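Local structure of cyclin-dependent kinase inhibitor 3 (Homo sapiens, 1FPZ) at residues 163-166 against 167-170; 152-155 against 156-159. The protein removes phosphate from phosphotyrosine and phosphoserine residues of proteins and dephosphorylates the cell-cycle kinase CDK2 in a cyclin-dependent manner. The protein carries 1 engineered substitution. All coordinates share one frame; numbering follows the deposited sequence.

Overall arrangement
From the N terminus, the chain completes all five strands of the central mixed sheet before either contact. Strand 136-139 leads into the segment holding the engineered Ser140, at the position of the catalytic cysteine, and then into helix 146-158. Contact 2 forms the C-terminal turns of that helix. A short connection follows, and contact 1 opens helix 164-175. Each contact joins residues about one helical turn apart, so neither closes a long loop. They follow in series, without nesting or crossing, with centres about 9 Å apart. Ala167 CB lies 3.3 Å from Leu156 CD1, where the two successive helices pack. Leu189 of helix 183-189 touches both Leu156 and Ile168.

Contact 1: residues 163-166 against 167-170; sequences SPEQ and AIDS
Ile168 lies loosely over the Pro164 ring, one turn along the start of helix 164-175. The motif is a serine N-cap. Gln166 N donates to Ser163 OG at 2.8 Å, so the side chain accepts an N-H in the helix's first turn. Backbone bonds then set the helical repeat: Ala167 N to Ser163 O is 2.9 Å, with the donor nearly along the C=O axis. Ile168 CG1 lies beside the backbone N (chi1 -60°) and faces back along the helix. The exact placing of this branch is doubtful, because it crowds Pro164 O. Ile168 runs alongside Glu165 in the same direction. It also touches Tyr186 and Leu189 of helix 183-189, while Ala167 turns to helix 146-158. On the more polar side, Asp169 makes a salt bridge with Arg172. Arg172 also forms a long, weak ion pair with Glu165, so it probably offsets the like charges of the two acids. Ser170 is buried, and its hydroxyl finds an acceptor within its own helix. Gln166 O takes two bonds from this residue, Ser170 N at 3.0 Å and Ser170 OG at 3.2 Å, which arrive from opposite faces of the carbonyl plane.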
loop_
_atom_site.group_PDB
_atom_site.type_symbol
_atom_site.label_atom_id
_atom_site.label_comp_id
_atom_site.label_asym_id
_atom_site.label_seq_id
_atom_site.Cartn_x
_atom_site.Cartn_y
_atom_site.Cartn_z
ATOM N N SER A 163 15.632 -2.256 11.598
ATOM C CA SER A 163 16.470 -2.598 10.458
ATOM C C SER A 163 15.630 -2.943 9.239
ATOM O O SER A 163 14.463 -3.311 9.359
ATOM C CB SER A 163 17.335 -3.804 10.802
ATOM O OG SER A 163 16.519 -4.947 10.989
ATOM N N PRO A 164 16.225 -2.844 8.044
ATOM C CA PRO A 164 15.497 -3.160 6.818
ATOM C C PRO A 164 15.056 -4.608 6.925
ATOM O O PRO A 164 13.943 -4.976 6.556
ATOM C CB PRO A 164 16.555 -2.961 5.733
ATOM C CG PRO A 164 17.505 -1.951 6.344
ATOM C CD PRO A 164 17.618 -2.465 7.748
ATOM N N GLU A 165 15.950 -5.428 7.458
ATOM C CA GLU A 165 15.661 -6.838 7.619
ATOM C C GLU A 165 14.490 -7.053 8.557
ATOM O O GLU A 165 13.661 -7.932 8.325
ATOM C CB GLU A 165 16.903 -7.566 8.121
ATOM C CG GLU A 165 18.016 -7.565 7.086
ATOM C CD GLU A 165 17.595 -8.236 5.785
ATOM O OE1 GLU A 165 18.346 -8.123 4.799
ATOM O OE2 GLU A 165 16.527 -8.882 5.747
ATOM N N GLN A 166 14.413 -6.247 9.610
ATOM C CA GLN A 166 13.312 -6.357 10.562
ATOM C C GLN A 166 11.977 -5.901 9.969
ATOM O O GLN A 166 10.934 -6.516 10.204
ATOM C CB GLN A 166 13.607 -5.540 11.818
ATOM C CG GLN A 166 14.556 -6.227 12.781
ATOM C CD GLN A 166 14.545 -5.598 14.144
ATOM O OE1 GLN A 166 14.891 -4.431 14.301
ATOM N NE2 GLN A 166 14.138 -6.371 15.149
ATOM N N ALA A 167 12.013 -4.823 9.191
ATOM C CA ALA A 167 10.793 -4.300 8.586
ATOM C C ALA A 167 10.277 -5.288 7.581
ATOM O O ALA A 167 9.077 -5.446 7.399
ATOM C CB ALA A 167 11.060 -2.972 7.915
ATOM N N ILE A 168 11.202 -5.957 6.923
ATOM C CA ILE A 168 10.837 -6.945 5.941
ATOM C C ILE A 168 10.189 -8.110 6.685
ATOM O O ILE A 168 9.142 -8.607 6.279
ATOM C CB ILE A 168 12.100 -7.341 5.136
ATOM C CG1 ILE A 168 12.646 -6.079 4.444
ATOM C CG2 ILE A 168 11.777 -8.407 4.106
ATOM C CD1 ILE A 168 14.060 -6.189 3.956
ATOM N N ASP A 169 10.776 -8.504 7.810
ATOM C CA ASP A 169 10.233 -9.608 8.600
ATOM C C ASP A 169 8.798 -9.323 9.049
ATOM O O ASP A 169 7.929 -10.190 9.000
ATOM C CB ASP A 169 11.118 -9.863 9.825
ATOM C CG ASP A 169 12.548 -10.248 9.452
ATOM O OD1 ASP A 169 12.725 -10.884 8.389
ATOM O OD2 ASP A 169 13.491 -9.937 10.225
ATOM N N SER A 170 8.545 -8.096 9.490
ATOM C CA SER A 170 7.200 -7.744 9.933
ATOM C C SER A 170 6.166 -7.905 8.826
ATOM O O SER A 170 5.061 -8.378 9.074
ATOM C CB SER A 170 7.151 -6.310 10.455
ATOM O OG SER A 170 8.077 -6.097 11.501
#

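Contact 2: residues 152-155 against 156-159; sequences ACLL and LYLS
The Tyr157 ring is the flat side chain here, and Leu154 borders it, with Leu154 CD1 4.5 Å from Tyr157 CD2 and Leu154 O set obliquely to the ring. Beyond these residues, Tyr157 rests on Met123, Glu124 and Thr127 of helix 116-131. The contact makes up the last two turns of helix 146-158, with Ser159 just beyond. Leu154 and Leu158 lie side by side and point the same way. Leu158 CD1 is 4.0 Å from both Leu154 CG and Leu154 CD1. The first torsion of Leu154 (177°) puts CG opposite the backbone N, on the side where Leu158 CD1 lies. Leu156 leans over the preceding turn, its CD2 3.5 Å from Ala152 O. With an alanine in place of Leu156, CG and both methyls would be gone, which would probably leave a gap against Ala167, Ile162 and Leu189. Leu158 N bonds Leu154 O at 2.8 Å, but Ser159 N reaches Leu155 O only weakly. Ser159 leaves the helical conformation, and its OG accepts from Thr161 N while Arg193 donates to its backbone O. The side chains of Leu154, Leu155 and Leu156 thus make an apolar, buried helix end, and these two bonds meet the polar groups of Ser159.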
loop_
_atom_site.group_PDB
_atom_site.type_symbol
_atom_site.label_atom_id
_atom_site.label_comp_id
_atom_site.label_asym_id
_atom_site.label_seq_id
_atom_site.Cartn_x
_atom_site.Cartn_y
_atom_site.Cartn_z
ATOM N N ALA A 152 6.815 -1.424 4.453
ATOM C CA ALA A 152 8.109 -1.616 5.096
ATOM C C ALA A 152 8.917 -0.325 5.076
ATOM O O ALA A 152 9.696 -0.049 5.990
ATOM C CB ALA A 152 8.849 -2.720 4.418
ATOM N N CYS A 153 8.739 0.468 4.032
ATOM C CA CYS A 153 9.425 1.750 3.972
ATOM C C CYS A 153 8.902 2.665 5.089
ATOM O O CYS A 153 9.668 3.383 5.715
ATOM C CB CYS A 153 9.181 2.410 2.617
ATOM S SG CYS A 153 10.509 2.188 1.466
ATOM N N LEU A 154 7.588 2.629 5.327
ATOM C CA LEU A 154 6.951 3.468 6.355
ATOM C C LEU A 154 7.491 3.100 7.748
ATOM O O LEU A 154 7.646 3.966 8.592
ATOM C CB LEU A 154 5.416 3.313 6.317
ATOM C CG LEU A 154 4.603 4.081 7.401
ATOM C CD1 LEU A 154 4.480 5.550 7.024
ATOM C CD2 LEU A 154 3.179 3.508 7.550
ATOM N N LEU A 155 7.773 1.821 7.985
ATOM C CA LEU A 155 8.312 1.403 9.281
ATOM C C LEU A 155 9.703 2.021 9.450
ATOM O O LEU A 155 9.990 2.595 10.494
ATOM C CB LEU A 155 8.385 -0.127 9.397
ATOM C CG LEU A 155 7.004 -0.796 9.417
ATOM C CD1 LEU A 155 7.154 -2.293 9.523
ATOM C CD2 LEU A 155 6.186 -0.244 10.610
ATOM N N LEU A 156 10.560 1.912 8.429
ATOM C CA LEU A 156 11.892 2.515 8.504
ATOM C C LEU A 156 11.732 4.017 8.659
ATOM O O LEU A 156 12.487 4.681 9.375
ATOM C CB LEU A 156 12.678 2.258 7.226
ATOM C CG LEU A 156 13.338 0.921 6.921
ATOM C CD1 LEU A 156 12.862 -0.199 7.828
ATOM C CD2 LEU A 156 13.047 0.614 5.489
ATOM N N TYR A 157 10.733 4.545 7.968
ATOM C CA TYR A 157 10.456 5.966 7.978
ATOM C C TYR A 157 10.105 6.467 9.368
ATOM O O TYR A 157 10.683 7.448 9.833
ATOM C CB TYR A 157 9.323 6.258 6.988
ATOM C CG TYR A 157 9.075 7.726 6.740
ATOM C CD1 TYR A 157 9.940 8.485 5.941
ATOM C CD2 TYR A 157 7.979 8.359 7.320
ATOM C CE1 TYR A 157 9.710 9.853 5.734
ATOM C CE2 TYR A 157 7.734 9.696 7.123
ATOM C CZ TYR A 157 8.595 10.446 6.331
ATOM O OH TYR A 157 8.290 11.768 6.124
ATOM N N LEU A 158 9.177 5.793 10.044
ATOM C CA LEU A 158 8.776 6.226 11.384
ATOM C C LEU A 158 9.676 5.738 12.524
ATOM O O LEU A 158 9.458 6.098 13.670
ATOM C CB LEU A 158 7.325 5.822 11.671
ATOM C CG LEU A 158 6.222 6.483 10.845
ATOM C CD1 LEU A 158 4.935 5.702 10.989
ATOM C CD2 LEU A 158 6.020 7.923 11.297
ATOM N N SER A 159 10.668 4.907 12.224
ATOM C CA SER A 159 11.584 4.431 13.267
ATOM C C SER A 159 13.036 4.487 12.811
ATOM O O SER A 159 13.365 4.132 11.685
ATOM C CB SER A 159 11.269 2.999 13.688
ATOM O OG SER A 159 12.215 2.571 14.651
#